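Protein YPL144W (Saccharomyces cerevisiae, PDB 2Z5B) helps assemble the yeast 20S proteasome, facilitating alpha-ring formation as a heterodimer with IRC25, and takes part in maintaining telomere length. Local coordinates at residues S58-Y62 with L88-K92; Y64-R70 with S108-P114. All coordinates share one frame; numbering follows the deposited sequence.

Strand 58-67 runs through both contacts, which sit about 20 Å apart, centre to centre. Contact 1 lies near its beginning, where residues 88-92 leave neighbouring strand 83-87, and contact 2 at its far end, where residues 108-114 close helix 94-111 and lead into strand 115-121. The two contacts thus bracket the helix that carries the chain from one neighbour of strand 58-67 to the other. They also touch directly: Leu88 CG of contact 1 packs 3.7 Å from Tyr64 CB of contact 2. Five residues of contact 1 come within reach of the partner chain YLR021W, whereas in contact 2 Tyr64 alone does so.

Contact 1: residues S58-Y62 with L88-K92; sequences SLSCY and LLDTK
The carbonyl oxygen of Tyr62 is gripped by two successive amides of residues 88-92. Leu88 N lies 2.7 Å from Tyr62 O, but its bond is bent, with an angle of 141° at the hydrogen and the donor tilted a little from the carbonyl plane. Leu89 N, 3.0 Å from the same Tyr62 O, makes a straighter bond in that plane, on a lone pair. In return Tyr62 N donates to Leu89 O at 3.0 Å, again in plane and on a lone pair, completing an antiparallel hydrogen-bonded pair. Leu89 O also takes a CA-H...O contact from Cys61 CA at 3.3 Å.

Two residues, Leu88 and Leu89, are thus set against the single Tyr62, which makes this a classic beta bulge. It falls where the chain turns a corner after strand 83-87, the last strand on this side of the sheet within the chain, and heads for helix 94-111.

The Tyr62 side chain packs along the bulge. Its CB rests 3.8 Å from Leu89 CB. With CG anti to the backbone N (chi1 -166°), the ring then extends past Leu88: CD2 is 3.9 Å from Leu88 CB, which approaches the ring obliquely, and CD2 and CE2 both meet Leu88 CD1. At the tip, OH is hydrogen-bonded to Ser144 OG of the YLR021W chain.

The Leu89 side chain slants across to that of Leu59, the methyls Leu89 CD2 and Leu59 CD2 meeting at 3.7 Å. Farther on, Thr91 turns its CG2 methyl to Cys61 CB, 3.9 Å away, while Thr91 OG1 is hydrogen-bonded to Asp93 N. Asp90 points away from strand 58-62, and its OD1 accepts a weak hydrogen bond from Thr91 N and forms a salt bridge with Arg97.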
loop_
_atom_site.group_PDB
_atom_site.type_symbol
_atom_site.label_atom_id
_atom_site.label_comp_id
_atom_site.label_asym_id
_atom_site.label_seq_id
_atom_site.Cartn_x
_atom_site.Cartn_y
_atom_site.Cartn_z
ATOM N N SER A 58 9.972 -7.174 6.515
ATOM C CA SER A 58 8.706 -6.912 7.183
ATOM C C SER A 58 8.222 -5.515 6.866
ATOM O O SER A 58 9.025 -4.596 6.756
ATOM C CB SER A 58 8.859 -7.026 8.703
ATOM O OG SER A 58 9.221 -8.334 9.084
ATOM N N LEU A 59 6.906 -5.355 6.734
ATOM C CA LEU A 59 6.316 -4.020 6.659
ATOM C C LEU A 59 6.197 -3.539 8.106
ATOM O O LEU A 59 5.315 -3.982 8.830
ATOM C CB LEU A 59 4.947 -4.058 5.969
ATOM C CG LEU A 59 4.345 -2.707 5.537
ATOM C CD1 LEU A 59 3.097 -2.860 4.676
ATOM C CD2 LEU A 59 4.035 -1.826 6.713
ATOM N N SER A 60 7.111 -2.673 8.534
ATOM C CA SER A 60 7.205 -2.340 9.960
ATOM C C SER A 60 6.252 -1.228 10.340
ATOM O O SER A 60 5.664 -1.243 11.427
ATOM C CB SER A 60 8.643 -1.971 10.343
ATOM O OG SER A 60 9.468 -3.113 10.305
ATOM N N CYS A 61 6.095 -0.274 9.438
ATOM C CA CYS A 61 5.213 0.869 9.680
ATOM C C CYS A 61 4.724 1.424 8.345
ATOM O O CYS A 61 5.480 1.423 7.387
ATOM C CB CYS A 61 5.987 1.945 10.455
ATOM S SG CYS A 61 4.994 3.376 10.944
ATOM N N TYR A 62 3.458 1.863 8.297
ATOM C CA TYR A 62 2.825 2.467 7.107
ATOM C C TYR A 62 2.283 3.788 7.593
ATOM O O TYR A 62 1.400 3.803 8.466
ATOM C CB TYR A 62 1.648 1.610 6.620
ATOM C CG TYR A 62 1.117 1.919 5.226
ATOM C CD1 TYR A 62 1.959 2.425 4.211
ATOM C CD2 TYR A 62 -0.211 1.659 4.901
ATOM C CE1 TYR A 62 1.461 2.672 2.937
ATOM C CE2 TYR A 62 -0.707 1.906 3.625
ATOM C CZ TYR A 62 0.137 2.393 2.643
ATOM O OH TYR A 62 -0.353 2.655 1.371
ATOM N N LEU A 88 -0.837 4.574 9.664
ATOM C CA LEU A 88 -1.896 3.686 9.180
ATOM C C LEU A 88 -1.665 2.264 9.688
ATOM O O LEU A 88 -2.605 1.569 10.056
ATOM C CB LEU A 88 -1.988 3.737 7.654
ATOM C CG LEU A 88 -2.309 5.119 7.051
ATOM C CD1 LEU A 88 -2.580 4.981 5.571
ATOM C CD2 LEU A 88 -3.503 5.785 7.728
ATOM N N LEU A 89 -0.416 1.826 9.707
ATOM C CA LEU A 89 -0.056 0.628 10.444
ATOM C C LEU A 89 1.046 1.056 11.396
ATOM O O LEU A 89 2.163 1.337 10.962
ATOM C CB LEU A 89 0.446 -0.491 9.512
ATOM C CG LEU A 89 0.810 -1.820 10.209
ATOM C CD1 LEU A 89 -0.430 -2.530 10.704
ATOM C CD2 LEU A 89 1.589 -2.738 9.298
ATOM N N ASP A 90 0.712 1.148 12.679
ATOM C CA ASP A 90 1.639 1.671 13.683
ATOM C C ASP A 90 2.677 0.625 14.086
ATOM O O ASP A 90 2.484 -0.567 13.862
ATOM C CB ASP A 90 0.848 2.169 14.908
ATOM C CG ASP A 90 1.556 3.290 15.657
ATOM O OD1 ASP A 90 2.713 3.620 15.305
ATOM O OD2 ASP A 90 0.953 3.848 16.610
ATOM N N THR A 91 3.800 1.083 14.633
ATOM C CA THR A 91 4.792 0.202 15.261
ATOM C C THR A 91 5.031 0.665 16.695
ATOM O O THR A 91 4.912 1.849 16.989
ATOM C CB THR A 91 6.156 0.166 14.497
ATOM O OG1 THR A 91 7.124 -0.571 15.260
ATOM C CG2 THR A 91 6.705 1.575 14.244
ATOM N N LYS A 92 5.395 -0.264 17.575
ATOM C CA LYS A 92 5.718 0.093 18.952
ATOM C C LYS A 92 7.141 0.653 19.044
ATOM O O LYS A 92 7.480 1.362 20.001
ATOM C CB LYS A 92 5.533 -1.119 19.876
ATOM C CG LYS A 92 4.064 -1.403 20.241
ATOM C CD LYS A 92 3.834 -2.884 20.570
ATOM C CE LYS A 92 2.352 -3.208 20.854
ATOM N NZ LYS A 92 1.908 -2.769 22.217
#

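Contact 2: residues Y64-R70 with S108-P114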
loop_
_atom_site.group_PDB
_atom_site.type_symbol
_atom_site.label_atom_id
_atom_site.label_comp_id
_atom_site.label_asym_id
_atom_site.label_seq_id
_atom_site.Cartn_x
_atom_site.Cartn_y
_atom_site.Cartn_z
ATOM N N TYR A 64 0.892 7.870 6.801
ATOM C CA TYR A 64 0.235 8.754 5.849
ATOM C C TYR A 64 0.362 10.220 6.253
ATOM O O TYR A 64 0.189 10.537 7.430
ATOM C CB TYR A 64 -1.252 8.384 5.791
ATOM C CG TYR A 64 -2.090 9.255 4.880
ATOM C CD1 TYR A 64 -1.913 9.219 3.504
ATOM C CD2 TYR A 64 -3.095 10.092 5.395
ATOM C CE1 TYR A 64 -2.676 10.005 2.653
ATOM C CE2 TYR A 64 -3.868 10.891 4.530
ATOM C CZ TYR A 64 -3.658 10.812 3.164
ATOM O OH TYR A 64 -4.387 11.586 2.286
ATOM N N ALA A 65 0.636 11.107 5.284
ATOM C CA ALA A 65 0.550 12.560 5.503
ATOM C C ALA A 65 -0.041 13.294 4.305
ATOM O O ALA A 65 0.036 12.820 3.174
ATOM C CB ALA A 65 1.903 13.149 5.857
ATOM N N ILE A 66 -0.622 14.462 4.566
ATOM C CA ILE A 66 -1.270 15.263 3.547
ATOM C C ILE A 66 -1.265 16.731 4.028
ATOM O O ILE A 66 -1.378 16.979 5.235
ATOM C CB ILE A 66 -2.731 14.716 3.255
ATOM C CG1 ILE A 66 -3.415 15.488 2.109
ATOM C CG2 ILE A 66 -3.589 14.688 4.529
ATOM C CD1 ILE A 66 -4.707 14.853 1.593
ATOM N N PRO A 67 -1.082 17.698 3.099
ATOM C CA PRO A 67 -1.207 19.102 3.498
ATOM C C PRO A 67 -2.619 19.353 4.018
ATOM O O PRO A 67 -3.582 18.893 3.407
ATOM C CB PRO A 67 -0.962 19.865 2.193
ATOM C CG PRO A 67 -0.220 18.889 1.296
ATOM C CD PRO A 67 -0.774 17.556 1.663
ATOM N N LEU A 68 -2.737 20.042 5.154
ATOM C CA LEU A 68 -4.055 20.296 5.758
ATOM C C LEU A 68 -4.853 21.347 4.973
ATOM O O LEU A 68 -6.057 21.195 4.789
ATOM C CB LEU A 68 -3.916 20.699 7.238
ATOM C CG LEU A 68 -5.060 20.708 8.285
ATOM C CD1 LEU A 68 -6.293 21.527 7.884
ATOM C CD2 LEU A 68 -5.501 19.316 8.723
ATOM N N MET A 69 -4.182 22.391 4.490
ATOM C CA MET A 69 -4.869 23.556 3.906
ATOM C C MET A 69 -4.735 23.697 2.381
ATOM O O MET A 69 -4.644 22.702 1.662
ATOM C CB MET A 69 -4.426 24.849 4.611
ATOM C CG MET A 69 -4.850 24.937 6.079
ATOM S SD MET A 69 -3.835 26.061 7.072
ATOM C CE MET A 69 -2.181 25.625 6.503
ATOM N N ARG A 70 -4.728 24.948 1.914
ATOM C CA ARG A 70 -4.686 25.320 0.488
ATOM C C ARG A 70 -6.067 25.249 -0.159
ATOM O O ARG A 70 -6.777 26.256 -0.247
ATOM C CB ARG A 70 -3.662 24.507 -0.320
ATOM C CG ARG A 70 -2.204 24.704 0.090
ATOM C CD ARG A 70 -1.640 23.448 0.747
ATOM N NE ARG A 70 -0.307 23.674 1.300
ATOM C CZ ARG A 70 -0.014 23.704 2.599
ATOM N NH1 ARG A 70 -0.954 23.507 3.523
ATOM N NH2 ARG A 70 1.236 23.928 2.976
ATOM N N SER A 108 5.557 15.102 2.105
ATOM C CA SER A 108 4.304 15.807 1.865
ATOM C C SER A 108 4.515 17.330 1.852
ATOM O O SER A 108 4.013 18.020 0.966
ATOM C CB SER A 108 3.266 15.398 2.901
ATOM O OG SER A 108 2.015 15.982 2.602
ATOM N N GLU A 109 5.262 17.843 2.828
ATOM C CA GLU A 109 5.641 19.261 2.837
ATOM C C GLU A 109 6.436 19.623 1.586
ATOM O O GLU A 109 6.115 20.591 0.888
ATOM C CB GLU A 109 6.438 19.607 4.104
ATOM C CG GLU A 109 5.581 19.699 5.343
ATOM C CD GLU A 109 6.371 19.819 6.636
ATOM O OE1 GLU A 109 7.102 18.859 6.983
ATOM O OE2 GLU A 109 6.226 20.867 7.319
ATOM N N ARG A 110 7.462 18.831 1.288
ATOM C CA ARG A 110 8.370 19.155 0.204
ATOM C C ARG A 110 7.645 19.268 -1.130
ATOM O O ARG A 110 7.943 20.151 -1.934
ATOM C CB ARG A 110 9.519 18.136 0.136
ATOM C CG ARG A 110 10.605 18.444 -0.894
ATOM C CD ARG A 110 11.163 19.873 -0.767
ATOM N NE ARG A 110 12.185 20.160 -1.776
ATOM C CZ ARG A 110 11.940 20.432 -3.057
ATOM N NH1 ARG A 110 10.698 20.447 -3.522
ATOM N NH2 ARG A 110 12.950 20.678 -3.886
ATOM N N PHE A 111 6.669 18.396 -1.354
ATOM C CA PHE A 111 6.071 18.297 -2.675
ATOM C C PHE A 111 4.613 18.698 -2.730
ATOM O O PHE A 111 3.999 18.646 -3.791
ATOM C CB PHE A 111 6.319 16.903 -3.258
ATOM C CG PHE A 111 7.776 16.574 -3.380
ATOM C CD1 PHE A 111 8.567 17.197 -4.356
ATOM C CD2 PHE A 111 8.372 15.677 -2.504
ATOM C CE1 PHE A 111 9.916 16.914 -4.458
ATOM C CE2 PHE A 111 9.719 15.390 -2.599
ATOM C CZ PHE A 111 10.494 16.004 -3.580
ATOM N N ASN A 112 4.086 19.118 -1.580
ATOM C CA ASN A 112 2.724 19.611 -1.450
ATOM C C ASN A 112 1.696 18.622 -2.005
ATOM O O ASN A 112 0.822 18.988 -2.791
ATOM C CB ASN A 112 2.597 21.011 -2.078
ATOM C CG ASN A 112 1.266 21.699 -1.754
ATOM O OD1 ASN A 112 0.852 22.623 -2.457
ATOM N ND2 ASN A 112 0.604 21.258 -0.700
ATOM N N ARG A 113 1.820 17.363 -1.586
ATOM C CA ARG A 113 0.880 16.317 -1.986
ATOM C C ARG A 113 0.773 15.248 -0.902
ATOM O O ARG A 113 1.639 15.173 -0.035
ATOM C CB ARG A 113 1.331 15.686 -3.302
ATOM C CG ARG A 113 2.668 14.976 -3.242
ATOM C CD ARG A 113 3.246 14.860 -4.627
ATOM N NE ARG A 113 2.182 14.581 -5.570
ATOM C CZ ARG A 113 1.922 15.306 -6.653
ATOM N NH1 ARG A 113 0.907 14.962 -7.425
ATOM N NH2 ARG A 113 2.684 16.338 -6.978
ATOM N N PRO A 114 -0.283 14.413 -0.952
ATOM C CA PRO A 114 -0.351 13.375 0.067
ATOM C C PRO A 114 0.789 12.369 -0.164
ATOM O O PRO A 114 1.313 12.284 -1.286
ATOM C CB PRO A 114 -1.724 12.728 -0.156
ATOM C CG PRO A 114 -2.461 13.642 -1.137
ATOM C CD PRO A 114 -1.402 14.337 -1.912
#
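The Arg70 and Asn112 side chains run past one another in opposing senses, with the guanidinium and amide planes 55° apart. Arg70 NE and Asn112 ND2 are 3.3 Å from one another, but both are donors and do not bond. Pro67 CB sits over one face of the guanidinium, nearer its margin than its middle, and Pro67 CG in turn lies 3.2 Å from Asn112 ND2. At a third flat group, the Tyr64 ring, Pro114 CB comes in obliquely, 4.0 Å from Tyr64 CE1; this ring also meets that of Tyr116.

Residues 108-114 form the exit of a beta-alpha-beta crossover, in which helix 94-111 links the parallel strands 83-87 and 115-121, with strand 58-67 lying between them in the sheet. The helix ends at Phe111, and Asn112, the first residue beyond it, takes a positive phi as the chain turns toward Pro114 and strand 115-121.

Ser108, in the last turn of the helix, bonds to the chain that leaves it. Its OG, anti to the backbone N (chi1 -175°), donates to Arg113 O at 2.8 Å from well above the carbonyl plane. The same Ser108 OG rests 3.3 Å from Pro67 CD. Replacing Ser108 by an alanine would probably deprive Arg113 O of this donor and open a gap beside the Pro67 ring. Ser108 CB also packs on the methyl of Ala65.

One residue before Pro67, the Ile66 side chain crosses that of Pro114 at a slant, with Ile66 CD1 3.7 Å from Pro114 CG. Beside them, Pro114 CA directs a CA-H...O contact at Ala65 O, 3.2 Å away.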